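Soluble lytic murein transglycosylase (PDB 5OHU) cleaves the glycan strands of peptidoglycan as a lytic transglycosylase, turning over cell-wall murein by both exolytic and endolytic action. Local coordinates at residues 177-180 / 181-185; 456-459 / 460-464; 467-470 / 471-474. All coordinates share one frame; numbering follows the deposited sequence.

Contact 1 of 3, residues 177-180 / 181-185; sequences TEEK and VWKRL. With PO4 (phosphate ion), chain B.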
loop_
_atom_site.group_PDB
_atom_site.type_symbol
_atom_site.label_atom_id
_atom_site.label_comp_id
_atom_site.label_asym_id
_atom_site.label_seq_id
_atom_site.Cartn_x
_atom_site.Cartn_y
_atom_site.Cartn_z
ATOM N N THR A 177 -12.191 -4.044 33.066
ATOM C CA THR A 177 -12.030 -2.954 34.016
ATOM C C THR A 177 -12.297 -1.616 33.340
ATOM O O THR A 177 -12.293 -1.497 32.114
ATOM C CB THR A 177 -10.625 -2.948 34.612
ATOM O OG1 THR A 177 -9.697 -2.506 33.617
ATOM C CG2 THR A 177 -10.240 -4.352 35.090
ATOM N N GLU A 178 -12.532 -0.591 34.167
ATOM C CA GLU A 178 -12.692 0.750 33.613
ATOM C C GLU A 178 -11.464 1.162 32.806
ATOM O O GLU A 178 -11.587 1.817 31.767
ATOM C CB GLU A 178 -12.974 1.770 34.718
ATOM C CG GLU A 178 -13.158 3.179 34.159
ATOM C CD GLU A 178 -13.581 4.200 35.193
ATOM O OE1 GLU A 178 -12.989 4.225 36.292
ATOM O OE2 GLU A 178 -14.513 4.976 34.898
ATOM N N GLU A 179 -10.273 0.749 33.238
ATOM C CA GLU A 179 -9.069 1.127 32.508
ATOM C C GLU A 179 -9.074 0.544 31.093
ATOM O O GLU A 179 -8.659 1.208 30.140
ATOM C CB GLU A 179 -7.839 0.677 33.301
ATOM C CG GLU A 179 -6.480 0.945 32.634
ATOM C CD GLU A 179 -6.166 2.440 32.473
ATOM O OE1 GLU A 179 -5.310 2.780 31.634
ATOM O OE2 GLU A 179 -6.783 3.289 33.159
ATOM N N LYS A 180 -9.585 -0.685 30.927
ATOM C CA LYS A 180 -9.658 -1.291 29.596
ATOM C C LYS A 180 -10.743 -0.654 28.736
ATOM O O LYS A 180 -10.586 -0.564 27.513
ATOM C CB LYS A 180 -9.900 -2.797 29.709
ATOM C CG LYS A 180 -8.804 -3.524 30.454
ATOM C CD LYS A 180 -9.217 -4.951 30.732
ATOM C CE LYS A 180 -8.124 -5.719 31.437
ATOM N NZ LYS A 180 -8.661 -6.996 31.982
ATOM N N VAL A 181 -11.853 -0.227 29.342
ATOM C CA VAL A 181 -12.813 0.598 28.614
ATOM C C VAL A 181 -12.140 1.876 28.139
ATOM O O VAL A 181 -12.273 2.281 26.976
ATOM C CB VAL A 181 -14.037 0.912 29.492
ATOM C CG1 VAL A 181 -15.090 1.680 28.677
ATOM C CG2 VAL A 181 -14.616 -0.364 30.071
ATOM N N TRP A 182 -11.398 2.521 29.041
ATOM C CA TRP A 182 -10.701 3.757 28.709
ATOM C C TRP A 182 -9.722 3.566 27.552
ATOM O O TRP A 182 -9.727 4.348 26.597
ATOM C CB TRP A 182 -9.984 4.290 29.950
ATOM C CG TRP A 182 -9.261 5.592 29.708
ATOM C CD1 TRP A 182 -7.928 5.748 29.480
ATOM C CD2 TRP A 182 -9.837 6.904 29.655
ATOM N NE1 TRP A 182 -7.633 7.083 29.298
ATOM C CE2 TRP A 182 -8.785 7.813 29.405
ATOM C CE3 TRP A 182 -11.134 7.400 29.807
ATOM C CZ2 TRP A 182 -8.993 9.196 29.301
ATOM C CZ3 TRP A 182 -11.343 8.772 29.700
ATOM C CH2 TRP A 182 -10.278 9.655 29.453
ATOM N N LYS A 183 -8.874 2.527 27.617
ATOM C CA LYS A 183 -7.956 2.268 26.510
ATOM C C LYS A 183 -8.692 2.163 25.188
ATOM O O LYS A 183 -8.239 2.697 24.167
ATOM C CB LYS A 183 -7.189 0.964 26.698
ATOM C CG LYS A 183 -5.885 0.945 27.433
ATOM C CD LYS A 183 -6.107 0.717 28.867
ATOM C CE LYS A 183 -4.810 0.333 29.562
ATOM N NZ LYS A 183 -3.706 1.216 29.059
ATOM N N ARG A 184 -9.799 1.423 25.164
ATOM C CA ARG A 184 -10.471 1.243 23.890
ATOM C C ARG A 184 -11.108 2.546 23.431
ATOM O O ARG A 184 -11.127 2.853 22.235
ATOM C CB ARG A 184 -11.516 0.128 23.975
ATOM C CG ARG A 184 -11.988 -0.283 22.585
ATOM C CD ARG A 184 -13.184 -1.196 22.610
ATOM N NE ARG A 184 -13.561 -1.554 21.257
ATOM C CZ ARG A 184 -14.651 -2.244 20.926
ATOM N NH1 ARG A 184 -15.497 -2.669 21.857
ATOM N NH2 ARG A 184 -14.890 -2.507 19.655
ATOM N N LEU A 185 -11.641 3.320 24.372
ATOM C CA LEU A 185 -12.143 4.650 24.050
ATOM C C LEU A 185 -11.083 5.463 23.323
ATOM O O LEU A 185 -11.350 6.059 22.277
ATOM C CB LEU A 185 -12.596 5.332 25.340
ATOM C CG LEU A 185 -13.074 6.783 25.442
ATOM C CD1 LEU A 185 -13.718 7.280 24.196
ATOM C CD2 LEU A 185 -14.076 6.849 26.595
HETATM P P PO4 B . -18.391 -4.174 19.904
HETATM O O1 PO4 B . -19.686 -3.468 19.602
HETATM O O2 PO4 B . -17.340 -3.737 18.919
HETATM O O3 PO4 B . -17.980 -3.851 21.321
HETATM O O4 PO4 B . -18.581 -5.666 19.781
#
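Thr177 and Val181 begin the bonding ladder of helix 178-190: Val181 N donates to Thr177 O over 3.1 Å. Thr177 is the N-cap, its OG1 accepting from Lys180 N at 3.3 Å, which adds a side-chain acceptor to an amide whose backbone bond, to Thr177 O, is weak. One step on, Trp182 N reaches Glu178 O at 2.8 Å. Further along, Lys180 O serves two donors. Arg184 N lies 3.2 Å from Lys180 O, while Trp153 NE1 supplies the second bond.

The charged tails find partners both inside and outside the helix. Glu179 OE1 makes a salt bridge with Lys183 NZ at 3.4 Å, the two chains crossing obliquely; Glu179 bends at chi2 (65°), which brings OE1 close to the end of the lysine chain, by CE and NZ. Glu178 OE2 takes Thr206 N and Leu207 N, Lys180 NZ donates to Gln175 O, and Trp182 NE1 to Asp239 OD2.

Arg184, extended from CG to NE, holds a phosphate ion at the edge of its guanidinium: NH1 donates to PO4 O3 over 2.8 Å at 168°, and NH2 to PO4 O2 over 2.8 Å. Its NE and NH2 also bond to Val155 O and Lys157 O, Trp153 makes a cation-pi contact with it, and Gln159 N gives the phosphate a further donor. The ion is probably from the crystallisation liquor. Even so, backbone carbonyls fix the guanidinium's rotation and leave a two-pronged donor edge to meet an oxyanion, consistent with a small anion-binding site beside this helix.

Contact 2 of 3, residues 456-459 / 460-464; sequences PAIR and SISQA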
loop_
_atom_site.group_PDB
_atom_site.type_symbol
_atom_site.label_atom_id
_atom_site.label_comp_id
_atom_site.label_asym_id
_atom_site.label_seq_id
_atom_site.Cartn_x
_atom_site.Cartn_y
_atom_site.Cartn_z
ATOM N N PRO A 456 -0.018 -8.776 -14.409
ATOM C CA PRO A 456 0.307 -10.042 -13.724
ATOM C C PRO A 456 1.774 -10.426 -13.869
ATOM O O PRO A 456 2.409 -10.823 -12.888
ATOM C CB PRO A 456 -0.629 -11.052 -14.401
ATOM C CG PRO A 456 -1.800 -10.239 -14.826
ATOM C CD PRO A 456 -1.230 -8.907 -15.245
ATOM N N ALA A 457 2.328 -10.300 -15.076
ATOM C CA ALA A 457 3.737 -10.611 -15.284
ATOM C C ALA A 457 4.634 -9.684 -14.470
ATOM O O ALA A 457 5.568 -10.145 -13.799
ATOM C CB ALA A 457 4.071 -10.523 -16.774
ATOM N N ILE A 458 4.363 -8.373 -14.516
ATOM C CA ILE A 458 5.129 -7.410 -13.724
ATOM C C ILE A 458 5.007 -7.725 -12.237
ATOM O O ILE A 458 5.995 -7.686 -11.492
ATOM C CB ILE A 458 4.651 -5.976 -14.037
ATOM C CG1 ILE A 458 5.150 -5.522 -15.419
ATOM C CG2 ILE A 458 5.063 -5.000 -12.915
ATOM C CD1 ILE A 458 4.389 -4.334 -15.992
ATOM N N ARG A 459 3.790 -8.041 -11.784
ATOM C CA ARG A 459 3.566 -8.365 -10.379
ATOM C C ARG A 459 4.389 -9.581 -9.947
ATOM O O ARG A 459 5.044 -9.562 -8.900
ATOM C CB ARG A 459 2.071 -8.587 -10.151
ATOM C CG ARG A 459 1.645 -8.812 -8.722
ATOM C CD ARG A 459 0.130 -8.930 -8.667
ATOM N NE ARG A 459 -0.347 -9.501 -7.413
ATOM C CZ ARG A 459 -0.726 -8.784 -6.361
ATOM N NH1 ARG A 459 -0.683 -7.456 -6.407
ATOM N NH2 ARG A 459 -1.148 -9.394 -5.260
ATOM N N SER A 460 4.398 -10.639 -10.762
ATOM C CA SER A 460 5.123 -11.850 -10.386
ATOM C C SER A 460 6.626 -11.608 -10.357
ATOM O O SER A 460 7.306 -11.963 -9.388
ATOM C CB SER A 460 4.795 -12.989 -11.352
ATOM O OG SER A 460 3.452 -13.394 -11.219
ATOM N N ILE A 461 7.163 -11.021 -11.429
ATOM C CA ILE A 461 8.601 -10.812 -11.526
ATOM C C ILE A 461 9.076 -9.845 -10.451
ATOM O O ILE A 461 10.229 -9.915 -10.009
ATOM C CB ILE A 461 8.975 -10.327 -12.941
ATOM C CG1 ILE A 461 10.470 -10.485 -13.176
ATOM C CG2 ILE A 461 8.572 -8.874 -13.170
ATOM C CD1 ILE A 461 10.776 -11.581 -14.148
ATOM N N SER A 462 8.200 -8.945 -10.000
ATOM C CA SER A 462 8.574 -8.056 -8.907
ATOM C C SER A 462 8.604 -8.800 -7.578
ATOM O O SER A 462 9.511 -8.584 -6.767
ATOM C CB SER A 462 7.622 -6.861 -8.851
ATOM O OG SER A 462 7.724 -6.113 -10.053
ATOM N N GLN A 463 7.630 -9.685 -7.338
ATOM C CA GLN A 463 7.688 -10.511 -6.134
ATOM C C GLN A 463 8.969 -11.327 -6.109
ATOM O O GLN A 463 9.598 -11.486 -5.056
ATOM C CB GLN A 463 6.480 -11.446 -6.050
ATOM C CG GLN A 463 5.124 -10.790 -5.864
ATOM C CD GLN A 463 3.986 -11.812 -5.923
ATOM O OE1 GLN A 463 3.101 -11.734 -6.782
ATOM N NE2 GLN A 463 4.016 -12.782 -5.014
ATOM N N ALA A 464 9.375 -11.845 -7.268
ATOM C CA ALA A 464 10.591 -12.634 -7.374
ATOM C C ALA A 464 11.853 -11.791 -7.244
ATOM O O ALA A 464 12.948 -12.358 -7.136
ATOM C CB ALA A 464 10.603 -13.375 -8.705
#
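Ser462 folds back on Ile458 within helix 454-463, its OG donating to Ile458 O at 2.7 Å. Because chi1 of -62° sets OG beside its own backbone N, the hydroxyl and the amide of Ser462 can both address this one carbonyl; Ser462 N lies 2.9 Å from Ile458 O, and the two donors arrive from opposite faces of the carbonyl plane. The oxygen is thus gripped twice by a single residue.

On another side of the helix Arg459 and Gln463 run across each other, guanidinium and amide planes 72° apart. What touches is the aliphatic part of the arginine: Gln463 OE1 sits 3.8 Å from Arg459 CG, while the guanidinium itself engages Tyr430 in a cation-pi contact.

Ile461 turns its CG2 branch between its backbone N and carbonyl carbon (CG1 at chi1 -164°), and this methyl rests 3.3 Å from Ile458 O. Its side chain also packs on Ala445 of helix 438-450, and Ser460 OG bonds to Gln444 OE1 of the same helix. A serine hydroxyl returned to the carbonyl four residues earlier is a familiar intrahelical motif, here set in a helix packed on its predecessor within the L domain, a member of the TPR clan.

Contact 3 of 3, residues 467-470 / 471-474; sequences WDDL and DIRF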
loop_
_atom_site.group_PDB
_atom_site.type_symbol
_atom_site.label_atom_id
_atom_site.label_comp_id
_atom_site.label_asym_id
_atom_site.label_seq_id
_atom_site.Cartn_x
_atom_site.Cartn_y
_atom_site.Cartn_z
ATOM N N TRP A 467 15.080 -8.255 -11.375
ATOM C CA TRP A 467 14.951 -6.966 -12.029
ATOM C C TRP A 467 15.562 -6.907 -13.429
ATOM O O TRP A 467 15.289 -5.946 -14.159
ATOM C CB TRP A 467 15.585 -5.896 -11.148
ATOM C CG TRP A 467 15.088 -5.928 -9.741
ATOM C CD1 TRP A 467 15.819 -6.181 -8.623
ATOM C CD2 TRP A 467 13.741 -5.692 -9.295
ATOM N NE1 TRP A 467 15.020 -6.110 -7.506
ATOM C CE2 TRP A 467 13.741 -5.810 -7.891
ATOM C CE3 TRP A 467 12.540 -5.389 -9.947
ATOM C CZ2 TRP A 467 12.583 -5.642 -7.125
ATOM C CZ3 TRP A 467 11.387 -5.210 -9.181
ATOM C CH2 TRP A 467 11.420 -5.343 -7.788
ATOM N N ASP A 468 16.352 -7.903 -13.831
ATOM C CA ASP A 468 17.109 -7.803 -15.074
ATOM C C ASP A 468 16.287 -8.106 -16.320
ATOM O O ASP A 468 16.806 -7.950 -17.432
ATOM C CB ASP A 468 18.321 -8.734 -15.026
ATOM C CG ASP A 468 19.164 -8.520 -13.792
ATOM O OD1 ASP A 468 18.856 -7.591 -13.016
ATOM O OD2 ASP A 468 20.136 -9.278 -13.597
ATOM N N ASP A 469 15.031 -8.524 -16.189
ATOM C CA ASP A 469 14.208 -8.802 -17.364
ATOM C C ASP A 469 13.419 -7.541 -17.684
ATOM O O ASP A 469 12.354 -7.292 -17.113
ATOM C CB ASP A 469 13.288 -9.997 -17.141
ATOM C CG ASP A 469 12.640 -10.482 -18.432
ATOM O OD1 ASP A 469 12.331 -9.640 -19.302
ATOM O OD2 ASP A 469 12.437 -11.709 -18.575
ATOM N N LEU A 470 13.938 -6.756 -18.621
ATOM C CA LEU A 470 13.341 -5.482 -18.978
ATOM C C LEU A 470 12.268 -5.609 -20.047
ATOM O O LEU A 470 11.532 -4.647 -20.284
ATOM C CB LEU A 470 14.440 -4.521 -19.425
ATOM C CG LEU A 470 15.503 -4.249 -18.350
ATOM C CD1 LEU A 470 16.445 -3.128 -18.812
ATOM C CD2 LEU A 470 14.847 -3.840 -17.028
ATOM N N ASP A 471 12.161 -6.767 -20.699
ATOM C CA ASP A 471 11.020 -7.006 -21.571
ATOM C C ASP A 471 9.747 -7.170 -20.749
ATOM O O ASP A 471 8.719 -6.546 -21.040
ATOM C CB ASP A 471 11.276 -8.231 -22.450
ATOM C CG ASP A 471 12.246 -7.937 -23.598
ATOM O OD1 ASP A 471 12.969 -6.915 -23.526
ATOM O OD2 ASP A 471 12.288 -8.727 -24.566
ATOM N N ILE A 472 9.806 -7.980 -19.692
ATOM C CA ILE A 472 8.617 -8.175 -18.871
ATOM C C ILE A 472 8.333 -6.931 -18.047
ATOM O O ILE A 472 7.186 -6.492 -17.950
ATOM C CB ILE A 472 8.766 -9.419 -17.979
ATOM C CG1 ILE A 472 8.803 -10.691 -18.832
ATOM C CG2 ILE A 472 7.612 -9.489 -16.982
ATOM C CD1 ILE A 472 8.634 -11.951 -18.022
ATOM N N ARG A 473 9.366 -6.329 -17.457
ATOM C CA ARG A 473 9.127 -5.201 -16.567
ATOM C C ARG A 473 8.683 -3.950 -17.313
ATOM O O ARG A 473 8.105 -3.052 -16.690
ATOM C CB ARG A 473 10.379 -4.897 -15.738
ATOM C CG ARG A 473 10.661 -5.912 -14.612
ATOM C CD ARG A 473 11.857 -5.485 -13.754
ATOM N NE ARG A 473 11.600 -4.224 -13.056
ATOM C CZ ARG A 473 12.512 -3.280 -12.853
ATOM N NH1 ARG A 473 13.745 -3.450 -13.308
ATOM N NH2 ARG A 473 12.184 -2.157 -12.211
ATOM N N PHE A 474 8.926 -3.865 -18.622
ATOM C CA PHE A 474 8.661 -2.647 -19.388
ATOM C C PHE A 474 8.007 -2.992 -20.725
ATOM O O PHE A 474 8.632 -2.957 -21.786
ATOM C CB PHE A 474 9.949 -1.834 -19.536
ATOM C CG PHE A 474 10.481 -1.394 -18.210
ATOM C CD1 PHE A 474 9.808 -0.419 -17.493
ATOM C CD2 PHE A 474 11.562 -2.031 -17.619
ATOM C CE1 PHE A 474 10.234 -0.031 -16.234
ATOM C CE2 PHE A 474 12.003 -1.641 -16.347
ATOM C CZ PHE A 474 11.330 -0.648 -15.656
#
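Asp469 meets Ile472 where an extended residue turns into a short, weakly bonded helix: Asp469 is extended (psi 97°), and Leu470 to Arg473 follow with roughly helical angles. Arg473 N closes the turn on Asp469 O at 3.2 Å, whereas the next bond, from Phe474 N to Leu470 O, is weak.

The carboxylate caps the turn. With CG anti to the backbone N, Asp469 OD1 accepts from Ile472 N over 3.0 Å, the donor lying 49° above the carboxylate plane. This is the N-cap of helix 470-473, a single turn that follows helix 454-463 in the chain, and Asn391 OD1 accepts from Leu470 N beside it.

Arg473, bent at chi3, carries its guanidinium back to Trp467. NH1 donates to Trp467 O over 3.1 Å, in the carbonyl plane and on a lone pair. The tryptophan ring stands at 73° to the guanidinium, presenting CE3 to one face with Arg473 NE 3.5 Å from that atom; Phe474 CE2 covers the centre of the opposite face, 3.9 Å above the plane. Leu470 and Phe474 lie side by side, Leu470 CD2 sitting at the ring edge 3.7 Å from Phe474 CE2, and Tyr621 meets the phenylalanine ring edge-to-face.

Contacts 2 and 3 are neighbours, centres about 10 Å apart, and touch where successive helices 454-463 and 470-473 pack: Ala457 CB lies 3.7 Å from Ile472 CG2, and Ile458 CG1 meets Ile472 O. Contact 1 lies on the opposite side of the chain's centre, about 45 Å from contact 2 between centres. Contact 2, the most buried, pairs serine hydroxyls bonded to a backbone carbonyl and to Gln444 with aliphatic packing. Contact 3 is partly buried, mixing an aspartate cap with a guanidinium held between aromatic side chains. Contact 1, partly buried but with more exposed residues, adds charge to its helix bonds: a salt bridge and an arginine-bound phosphate. Contacts 1 and 3 share a side-chain N-cap.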